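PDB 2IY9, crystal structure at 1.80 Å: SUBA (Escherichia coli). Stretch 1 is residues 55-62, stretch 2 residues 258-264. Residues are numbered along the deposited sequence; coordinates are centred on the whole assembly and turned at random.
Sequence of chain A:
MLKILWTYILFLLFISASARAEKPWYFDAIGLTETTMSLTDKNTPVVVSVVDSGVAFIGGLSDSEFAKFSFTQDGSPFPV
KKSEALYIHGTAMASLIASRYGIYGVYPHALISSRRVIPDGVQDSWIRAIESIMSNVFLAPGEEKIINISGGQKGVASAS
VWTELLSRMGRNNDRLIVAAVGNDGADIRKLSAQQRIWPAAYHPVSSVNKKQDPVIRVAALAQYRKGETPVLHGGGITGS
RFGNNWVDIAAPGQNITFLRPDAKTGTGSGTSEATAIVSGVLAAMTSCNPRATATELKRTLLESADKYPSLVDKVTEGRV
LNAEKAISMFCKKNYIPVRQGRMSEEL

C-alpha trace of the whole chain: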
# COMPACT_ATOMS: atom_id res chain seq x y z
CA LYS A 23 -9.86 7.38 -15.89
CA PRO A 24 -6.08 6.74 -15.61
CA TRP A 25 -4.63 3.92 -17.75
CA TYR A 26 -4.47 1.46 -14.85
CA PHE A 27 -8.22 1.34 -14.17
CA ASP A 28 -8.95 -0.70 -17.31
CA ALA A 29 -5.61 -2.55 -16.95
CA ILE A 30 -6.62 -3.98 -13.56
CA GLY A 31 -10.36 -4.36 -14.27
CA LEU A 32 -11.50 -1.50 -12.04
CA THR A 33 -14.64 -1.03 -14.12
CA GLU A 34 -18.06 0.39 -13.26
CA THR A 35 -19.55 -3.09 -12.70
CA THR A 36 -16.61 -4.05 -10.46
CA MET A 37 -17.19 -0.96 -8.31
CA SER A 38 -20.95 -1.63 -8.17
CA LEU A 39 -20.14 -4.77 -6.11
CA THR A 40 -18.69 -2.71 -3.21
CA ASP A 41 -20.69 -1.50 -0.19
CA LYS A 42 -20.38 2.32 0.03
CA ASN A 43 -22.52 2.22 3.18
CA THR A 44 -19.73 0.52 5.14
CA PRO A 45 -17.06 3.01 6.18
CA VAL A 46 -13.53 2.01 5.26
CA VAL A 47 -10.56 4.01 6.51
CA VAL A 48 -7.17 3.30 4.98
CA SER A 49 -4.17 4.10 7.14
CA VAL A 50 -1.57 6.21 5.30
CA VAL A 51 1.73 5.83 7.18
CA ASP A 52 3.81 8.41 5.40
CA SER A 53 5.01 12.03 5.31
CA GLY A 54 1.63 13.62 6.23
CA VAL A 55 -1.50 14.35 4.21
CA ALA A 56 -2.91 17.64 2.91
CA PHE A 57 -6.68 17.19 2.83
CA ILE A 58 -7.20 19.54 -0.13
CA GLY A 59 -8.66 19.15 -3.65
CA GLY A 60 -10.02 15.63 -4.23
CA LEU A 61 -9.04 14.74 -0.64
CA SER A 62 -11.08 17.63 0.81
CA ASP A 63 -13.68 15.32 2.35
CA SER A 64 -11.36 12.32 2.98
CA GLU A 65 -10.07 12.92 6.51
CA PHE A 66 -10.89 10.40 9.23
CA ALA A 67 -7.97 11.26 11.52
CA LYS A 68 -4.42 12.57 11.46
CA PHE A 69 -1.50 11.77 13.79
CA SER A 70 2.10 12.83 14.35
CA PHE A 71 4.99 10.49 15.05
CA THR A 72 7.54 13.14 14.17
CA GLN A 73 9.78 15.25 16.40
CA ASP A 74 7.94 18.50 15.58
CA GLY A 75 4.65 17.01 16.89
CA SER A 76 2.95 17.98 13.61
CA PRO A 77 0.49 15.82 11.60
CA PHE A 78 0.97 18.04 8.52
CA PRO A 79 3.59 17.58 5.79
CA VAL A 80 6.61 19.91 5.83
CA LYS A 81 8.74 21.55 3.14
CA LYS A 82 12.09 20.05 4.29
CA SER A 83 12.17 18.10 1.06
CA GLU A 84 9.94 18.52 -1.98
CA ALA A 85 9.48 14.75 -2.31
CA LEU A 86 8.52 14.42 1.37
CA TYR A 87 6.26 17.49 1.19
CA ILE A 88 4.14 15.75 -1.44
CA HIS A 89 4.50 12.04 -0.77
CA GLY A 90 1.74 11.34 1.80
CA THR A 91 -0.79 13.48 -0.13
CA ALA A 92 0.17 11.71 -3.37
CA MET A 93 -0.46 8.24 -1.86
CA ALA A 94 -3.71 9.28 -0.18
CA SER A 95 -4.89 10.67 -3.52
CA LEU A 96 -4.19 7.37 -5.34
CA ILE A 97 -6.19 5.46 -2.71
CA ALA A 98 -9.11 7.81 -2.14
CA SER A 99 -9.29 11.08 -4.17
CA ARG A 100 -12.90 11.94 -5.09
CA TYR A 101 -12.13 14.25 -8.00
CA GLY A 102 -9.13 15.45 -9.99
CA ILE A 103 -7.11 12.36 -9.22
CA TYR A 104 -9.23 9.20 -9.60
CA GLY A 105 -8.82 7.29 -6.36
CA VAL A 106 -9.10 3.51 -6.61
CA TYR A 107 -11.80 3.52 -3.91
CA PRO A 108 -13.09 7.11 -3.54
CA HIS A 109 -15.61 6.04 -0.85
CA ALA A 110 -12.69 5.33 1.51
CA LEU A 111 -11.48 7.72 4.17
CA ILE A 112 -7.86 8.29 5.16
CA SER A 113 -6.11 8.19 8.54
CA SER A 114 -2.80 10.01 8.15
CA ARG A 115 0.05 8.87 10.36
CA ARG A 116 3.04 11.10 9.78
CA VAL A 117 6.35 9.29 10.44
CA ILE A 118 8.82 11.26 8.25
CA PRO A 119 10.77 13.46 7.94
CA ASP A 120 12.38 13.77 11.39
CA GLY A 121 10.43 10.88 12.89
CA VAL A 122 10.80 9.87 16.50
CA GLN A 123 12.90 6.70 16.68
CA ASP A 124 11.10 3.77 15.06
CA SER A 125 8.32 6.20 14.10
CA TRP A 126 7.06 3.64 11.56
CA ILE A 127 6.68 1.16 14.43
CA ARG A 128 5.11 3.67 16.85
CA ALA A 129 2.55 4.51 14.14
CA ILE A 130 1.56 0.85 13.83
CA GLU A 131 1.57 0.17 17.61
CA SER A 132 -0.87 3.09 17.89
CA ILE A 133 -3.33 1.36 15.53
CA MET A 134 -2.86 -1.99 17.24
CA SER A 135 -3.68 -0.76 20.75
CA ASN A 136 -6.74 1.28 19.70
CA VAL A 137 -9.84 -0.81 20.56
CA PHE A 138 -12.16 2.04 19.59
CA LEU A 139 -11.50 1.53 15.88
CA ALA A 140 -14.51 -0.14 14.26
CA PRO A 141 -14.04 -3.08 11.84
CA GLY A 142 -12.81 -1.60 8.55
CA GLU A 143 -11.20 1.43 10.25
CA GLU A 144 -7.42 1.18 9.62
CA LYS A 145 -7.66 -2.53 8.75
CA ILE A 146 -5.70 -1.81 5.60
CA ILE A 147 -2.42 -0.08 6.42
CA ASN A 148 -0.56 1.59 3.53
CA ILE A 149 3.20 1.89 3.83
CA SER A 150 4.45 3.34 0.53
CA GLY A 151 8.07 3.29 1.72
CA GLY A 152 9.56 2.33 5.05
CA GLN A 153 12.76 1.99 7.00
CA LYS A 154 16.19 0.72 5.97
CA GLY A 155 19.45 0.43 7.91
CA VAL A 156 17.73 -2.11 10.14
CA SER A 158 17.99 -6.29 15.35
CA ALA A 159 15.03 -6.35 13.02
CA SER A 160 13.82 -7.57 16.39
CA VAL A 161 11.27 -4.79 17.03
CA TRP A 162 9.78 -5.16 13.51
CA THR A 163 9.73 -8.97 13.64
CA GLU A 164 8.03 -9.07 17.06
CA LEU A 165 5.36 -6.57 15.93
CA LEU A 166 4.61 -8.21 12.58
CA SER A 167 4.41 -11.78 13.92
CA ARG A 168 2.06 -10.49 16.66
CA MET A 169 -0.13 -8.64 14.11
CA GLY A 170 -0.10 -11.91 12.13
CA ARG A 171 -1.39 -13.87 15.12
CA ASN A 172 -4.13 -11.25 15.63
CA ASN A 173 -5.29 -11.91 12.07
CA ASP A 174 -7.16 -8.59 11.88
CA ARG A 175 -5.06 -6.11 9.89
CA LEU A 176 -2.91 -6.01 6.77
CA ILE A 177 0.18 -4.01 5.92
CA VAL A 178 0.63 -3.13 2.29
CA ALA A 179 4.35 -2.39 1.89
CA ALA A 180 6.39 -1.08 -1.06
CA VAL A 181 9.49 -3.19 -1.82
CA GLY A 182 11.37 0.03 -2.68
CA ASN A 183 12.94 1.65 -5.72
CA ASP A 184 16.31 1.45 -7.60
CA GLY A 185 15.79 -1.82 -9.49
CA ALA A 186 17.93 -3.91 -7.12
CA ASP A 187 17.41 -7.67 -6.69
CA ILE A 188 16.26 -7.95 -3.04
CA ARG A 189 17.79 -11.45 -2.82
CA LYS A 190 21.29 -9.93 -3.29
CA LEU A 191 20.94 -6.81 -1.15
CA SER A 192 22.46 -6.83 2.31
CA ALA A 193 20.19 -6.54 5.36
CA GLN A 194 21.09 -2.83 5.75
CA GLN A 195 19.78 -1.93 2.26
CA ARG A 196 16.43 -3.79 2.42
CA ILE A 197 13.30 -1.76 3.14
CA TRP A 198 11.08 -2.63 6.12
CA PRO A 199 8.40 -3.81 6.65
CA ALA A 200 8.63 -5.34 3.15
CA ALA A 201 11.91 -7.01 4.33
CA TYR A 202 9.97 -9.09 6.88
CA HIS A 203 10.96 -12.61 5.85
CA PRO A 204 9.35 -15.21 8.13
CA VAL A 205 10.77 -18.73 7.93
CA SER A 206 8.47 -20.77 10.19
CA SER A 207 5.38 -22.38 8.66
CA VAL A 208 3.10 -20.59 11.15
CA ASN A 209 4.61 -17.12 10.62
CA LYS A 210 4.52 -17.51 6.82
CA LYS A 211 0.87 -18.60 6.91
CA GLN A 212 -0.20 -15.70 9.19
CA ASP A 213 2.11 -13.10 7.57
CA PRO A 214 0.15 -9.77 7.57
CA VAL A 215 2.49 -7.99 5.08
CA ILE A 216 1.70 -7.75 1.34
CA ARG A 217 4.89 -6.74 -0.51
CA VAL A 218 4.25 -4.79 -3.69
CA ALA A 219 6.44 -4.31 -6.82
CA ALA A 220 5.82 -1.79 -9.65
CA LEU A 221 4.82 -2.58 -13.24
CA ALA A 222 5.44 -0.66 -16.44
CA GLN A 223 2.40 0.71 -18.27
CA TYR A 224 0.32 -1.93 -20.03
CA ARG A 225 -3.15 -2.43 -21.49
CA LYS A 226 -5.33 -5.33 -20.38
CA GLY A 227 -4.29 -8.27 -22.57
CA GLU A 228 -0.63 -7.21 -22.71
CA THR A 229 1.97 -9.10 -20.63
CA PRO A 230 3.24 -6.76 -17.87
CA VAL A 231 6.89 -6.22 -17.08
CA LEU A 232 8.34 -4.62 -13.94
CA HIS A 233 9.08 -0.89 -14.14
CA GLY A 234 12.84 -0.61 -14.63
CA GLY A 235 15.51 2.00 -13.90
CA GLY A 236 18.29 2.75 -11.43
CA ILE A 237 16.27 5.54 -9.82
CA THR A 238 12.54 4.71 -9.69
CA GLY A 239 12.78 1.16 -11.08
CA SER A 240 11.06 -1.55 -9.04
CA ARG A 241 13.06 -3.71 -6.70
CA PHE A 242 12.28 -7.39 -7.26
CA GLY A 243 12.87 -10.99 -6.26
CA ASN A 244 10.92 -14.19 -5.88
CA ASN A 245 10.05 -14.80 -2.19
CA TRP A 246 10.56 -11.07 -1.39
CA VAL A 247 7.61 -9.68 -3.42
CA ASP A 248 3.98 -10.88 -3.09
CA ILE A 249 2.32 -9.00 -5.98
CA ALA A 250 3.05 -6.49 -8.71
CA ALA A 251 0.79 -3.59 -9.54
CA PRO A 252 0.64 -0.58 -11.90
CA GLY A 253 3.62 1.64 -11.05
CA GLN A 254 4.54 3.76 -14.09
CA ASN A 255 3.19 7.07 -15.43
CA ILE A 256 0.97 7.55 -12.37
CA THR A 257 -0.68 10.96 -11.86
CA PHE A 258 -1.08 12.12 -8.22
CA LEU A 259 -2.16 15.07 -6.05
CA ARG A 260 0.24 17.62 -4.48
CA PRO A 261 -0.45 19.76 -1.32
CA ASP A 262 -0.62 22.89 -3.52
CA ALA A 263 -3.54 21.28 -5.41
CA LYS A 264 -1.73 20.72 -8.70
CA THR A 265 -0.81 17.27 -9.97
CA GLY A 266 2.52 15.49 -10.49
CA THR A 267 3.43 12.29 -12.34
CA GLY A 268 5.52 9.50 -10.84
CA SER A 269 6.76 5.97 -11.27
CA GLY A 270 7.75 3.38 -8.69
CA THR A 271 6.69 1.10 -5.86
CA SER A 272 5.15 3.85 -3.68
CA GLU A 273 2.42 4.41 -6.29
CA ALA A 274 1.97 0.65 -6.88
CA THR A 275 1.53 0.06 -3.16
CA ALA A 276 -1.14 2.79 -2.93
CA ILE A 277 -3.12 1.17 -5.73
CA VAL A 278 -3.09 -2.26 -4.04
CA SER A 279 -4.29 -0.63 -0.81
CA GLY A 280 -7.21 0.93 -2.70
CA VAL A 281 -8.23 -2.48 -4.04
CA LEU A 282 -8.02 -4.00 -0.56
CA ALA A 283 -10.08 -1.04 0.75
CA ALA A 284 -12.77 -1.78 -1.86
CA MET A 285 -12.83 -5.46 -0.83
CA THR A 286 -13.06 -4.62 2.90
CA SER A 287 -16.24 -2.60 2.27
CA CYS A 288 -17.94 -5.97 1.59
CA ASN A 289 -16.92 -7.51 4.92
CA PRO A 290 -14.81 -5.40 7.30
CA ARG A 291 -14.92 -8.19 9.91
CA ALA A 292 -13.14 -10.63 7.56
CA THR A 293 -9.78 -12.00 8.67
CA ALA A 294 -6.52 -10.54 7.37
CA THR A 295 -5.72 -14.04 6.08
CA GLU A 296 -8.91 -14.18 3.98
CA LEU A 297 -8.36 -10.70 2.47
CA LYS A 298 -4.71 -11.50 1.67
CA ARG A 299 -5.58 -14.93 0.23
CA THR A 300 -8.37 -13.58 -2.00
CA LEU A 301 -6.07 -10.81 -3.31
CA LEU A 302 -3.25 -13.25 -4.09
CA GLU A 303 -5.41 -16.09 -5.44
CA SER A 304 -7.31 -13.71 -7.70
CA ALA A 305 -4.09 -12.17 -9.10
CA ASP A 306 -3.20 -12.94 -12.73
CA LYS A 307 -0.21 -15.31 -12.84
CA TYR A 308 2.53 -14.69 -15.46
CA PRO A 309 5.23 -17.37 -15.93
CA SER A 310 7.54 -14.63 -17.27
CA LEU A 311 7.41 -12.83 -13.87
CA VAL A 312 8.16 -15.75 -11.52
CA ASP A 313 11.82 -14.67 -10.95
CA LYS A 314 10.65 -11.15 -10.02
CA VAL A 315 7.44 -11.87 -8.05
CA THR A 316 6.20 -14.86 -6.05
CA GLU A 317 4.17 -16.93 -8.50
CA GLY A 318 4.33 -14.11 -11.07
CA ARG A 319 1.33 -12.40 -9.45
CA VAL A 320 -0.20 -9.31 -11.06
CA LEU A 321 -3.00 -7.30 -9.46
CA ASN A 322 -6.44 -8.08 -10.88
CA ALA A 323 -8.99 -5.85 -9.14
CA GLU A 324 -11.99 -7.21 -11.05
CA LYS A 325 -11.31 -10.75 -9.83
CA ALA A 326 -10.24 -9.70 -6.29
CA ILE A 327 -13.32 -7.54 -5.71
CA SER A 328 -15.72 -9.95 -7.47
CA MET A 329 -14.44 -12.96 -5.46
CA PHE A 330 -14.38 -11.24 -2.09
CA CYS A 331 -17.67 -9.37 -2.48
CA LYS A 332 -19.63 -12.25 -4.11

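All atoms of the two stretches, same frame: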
# COMPACT_ATOMS: atom_id res chain seq x y z
N VAL A 55 -0.53 14.20 5.28
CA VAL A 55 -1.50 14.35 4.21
C VAL A 55 -2.17 15.72 4.26
O VAL A 55 -2.60 16.17 5.32
CB VAL A 55 -2.57 13.23 4.26
CG1 VAL A 55 -3.69 13.48 3.22
CG2 VAL A 55 -1.93 11.86 4.04
N ALA A 56 -2.20 16.38 3.11
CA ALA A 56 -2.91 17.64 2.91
C ALA A 56 -4.29 17.31 2.38
O ALA A 56 -4.44 16.87 1.22
CB ALA A 56 -2.16 18.51 1.93
N PHE A 57 -5.30 17.52 3.21
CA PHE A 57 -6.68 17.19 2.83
C PHE A 57 -7.31 18.34 2.04
O PHE A 57 -8.16 19.08 2.54
CB PHE A 57 -7.50 16.76 4.06
CG PHE A 57 -7.05 15.45 4.64
CD1 PHE A 57 -7.45 14.25 4.08
CD2 PHE A 57 -6.20 15.43 5.75
CE1 PHE A 57 -7.01 13.02 4.62
CE2 PHE A 57 -5.75 14.20 6.30
CZ PHE A 57 -6.17 13.01 5.74
N ILE A 58 -6.84 18.46 0.80
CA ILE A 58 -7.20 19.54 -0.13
C ILE A 58 -7.63 18.89 -1.46
O ILE A 58 -7.41 17.68 -1.65
CB ILE A 58 -5.99 20.53 -0.35
CG1 ILE A 58 -4.75 19.80 -0.93
CG2 ILE A 58 -5.59 21.23 0.96
CD1 ILE A 58 -4.75 19.69 -2.45
N GLY A 59 -8.23 19.67 -2.35
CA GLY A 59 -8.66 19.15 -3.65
C GLY A 59 -9.57 17.95 -3.51
O GLY A 59 -10.50 17.96 -2.68
N GLY A 60 -9.28 16.90 -4.29
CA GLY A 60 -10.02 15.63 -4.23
C GLY A 60 -10.01 14.88 -2.90
O GLY A 60 -10.80 13.95 -2.71
N LEU A 61 -9.13 15.30 -2.00
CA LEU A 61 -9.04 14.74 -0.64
C LEU A 61 -9.74 15.62 0.41
O LEU A 61 -9.64 15.37 1.62
CB LEU A 61 -7.57 14.56 -0.27
CG LEU A 61 -6.85 13.44 -1.01
CD1 LEU A 61 -5.37 13.46 -0.66
CD2 LEU A 61 -7.49 12.07 -0.70
N SER A 62 -10.45 16.64 -0.06
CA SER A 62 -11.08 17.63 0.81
C SER A 62 -12.02 17.06 1.84
O SER A 62 -12.14 17.61 2.94
CB SER A 62 -11.81 18.68 -0.03
OG SER A 62 -10.87 19.60 -0.56
N PHE A 258 -0.72 11.99 -9.64
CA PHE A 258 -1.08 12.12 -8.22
C PHE A 258 -1.28 13.58 -7.78
O PHE A 258 -0.89 14.51 -8.49
CB PHE A 258 -0.03 11.45 -7.33
CG PHE A 258 1.36 11.98 -7.55
CD1 PHE A 258 1.75 13.22 -7.02
CD2 PHE A 258 2.29 11.25 -8.29
CE1 PHE A 258 3.03 13.72 -7.23
CE2 PHE A 258 3.58 11.74 -8.49
CZ PHE A 258 3.95 12.97 -7.96
N LEU A 259 -1.87 13.76 -6.61
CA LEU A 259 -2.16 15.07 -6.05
C LEU A 259 -1.01 15.61 -5.19
O LEU A 259 -0.40 14.85 -4.42
CB LEU A 259 -3.44 14.99 -5.20
CG LEU A 259 -4.04 16.28 -4.62
CD1 LEU A 259 -4.52 17.17 -5.76
CD2 LEU A 259 -5.17 15.96 -3.65
N ARG A 260 -0.74 16.91 -5.32
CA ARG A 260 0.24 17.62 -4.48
C ARG A 260 -0.49 18.54 -3.47
O ARG A 260 -1.62 18.95 -3.73
CB ARG A 260 1.16 18.47 -5.36
CG ARG A 260 1.97 17.71 -6.42
CD ARG A 260 2.46 18.67 -7.50
NE ARG A 260 3.05 19.86 -6.90
CZ ARG A 260 4.32 19.97 -6.54
NH1 ARG A 260 5.17 18.96 -6.73
NH2 ARG A 260 4.76 21.10 -5.98
N PRO A 261 0.16 18.87 -2.33
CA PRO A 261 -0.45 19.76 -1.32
C PRO A 261 -0.86 21.15 -1.83
O PRO A 261 -1.72 21.77 -1.22
CB PRO A 261 0.64 19.88 -0.25
CG PRO A 261 1.43 18.62 -0.39
CD PRO A 261 1.48 18.38 -1.87
N ASP A 262 -0.25 21.61 -2.92
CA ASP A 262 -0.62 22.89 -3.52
C ASP A 262 -1.73 22.75 -4.56
O ASP A 262 -2.01 23.69 -5.32
CB ASP A 262 0.62 23.60 -4.11
CG ASP A 262 1.27 22.83 -5.25
OD1 ASP A 262 0.76 21.75 -5.63
OD2 ASP A 262 2.32 23.29 -5.77
N ALA A 263 -2.36 21.57 -4.59
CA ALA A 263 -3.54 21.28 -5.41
C ALA A 263 -3.27 20.96 -6.88
O ALA A 263 -4.18 20.52 -7.59
CB ALA A 263 -4.59 22.39 -5.28
N LYS A 264 -2.05 21.15 -7.34
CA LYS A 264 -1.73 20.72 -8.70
C LYS A 264 -1.33 19.24 -8.67
O LYS A 264 -1.23 18.63 -7.59
CB LYS A 264 -0.66 21.59 -9.35
CG LYS A 264 0.56 21.88 -8.48
CD LYS A 264 1.50 22.91 -9.11
CE LYS A 264 2.18 22.34 -10.36
NZ LYS A 264 3.17 23.27 -10.95

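Two stretches distant in sequence can be held together without a single hydrogen bond between them, provided each offers the other an apolar surface; here several backbone hydrogen bonds also brace each stretch internally. The contact between residues 55-62 and 258-264 of SUBA illustrates the principle: it buries 267 Å² in total, and packing alone joins the two sides.

Val55 points away from the partner stretch, and contact begins at Ala56, whose methyl faces it. Ala56 CB lies 3.8 Å from Pro261 CB, and here the two backbones approach most closely, with Ala56 CA and Pro261 CA 5.3 Å apart. A side chain of one carbon suits so close an approach. Phe57 again turns away, and this alternation brings Ile58 back toward the partner.

Ile58 is the principal contributor from stretch 1. With both chi1 and chi2 in p, it extends CD1 over the type I turn that runs from Arg260 to Ala263. Ile58 CD1 sits 3.9 Å from Leu259 CD2 and also 3.9 Å from Ala263 CB, while it lies 3.5 Å from Arg260 O. That carbonyl is not left unpaired under the methyl, because it accepts a hydrogen bond from Ala263 N at 2.9 Å, the bond that closes the turn. Arg260 and Asp262 direct their CA-to-CB bonds away from stretch 1, and their side chains form a salt bridge, with Arg260 NE 3.2 Å from Asp262 OD1, although the position of that oxygen is less certain. Charge is thus kept off the apolar contact.

The backbone of stretch 1 then folds back on itself. Ile58 O accepts a hydrogen bond from Leu61 N at 3.0 Å, and Leu259 CD2 packs 3.5 Å from the same Ile58 O. Gly59 has a phi of 55°, a value that favours glycine; an ideal CB here would also point toward stretch 2, 3.6 Å from Leu259 CD1. Leu259 CD2 also lies 4.3 Å from Gly60 N, in the short 3-10 segment of Gly60 and Leu61.

Leu61 completes the apolar cluster, its CD1 3.9 Å from Leu259 CD2. Leu259, buried and in the t, p rotamer, therefore reaches both Ile58 and Leu61, and of all the residues it has the largest area covered by the opposite stretch. Ser62 makes no contact across the interface but secures the fold behind it: Ser62 N and Ser62 OG both donate to Gly59 O, at 2.9 and 2.7 Å. Each stretch is internally braced, and apolar packing joins them, with Ile58, Leu61 and Leu259 supplemented by Ala56, Pro261 and Ala263.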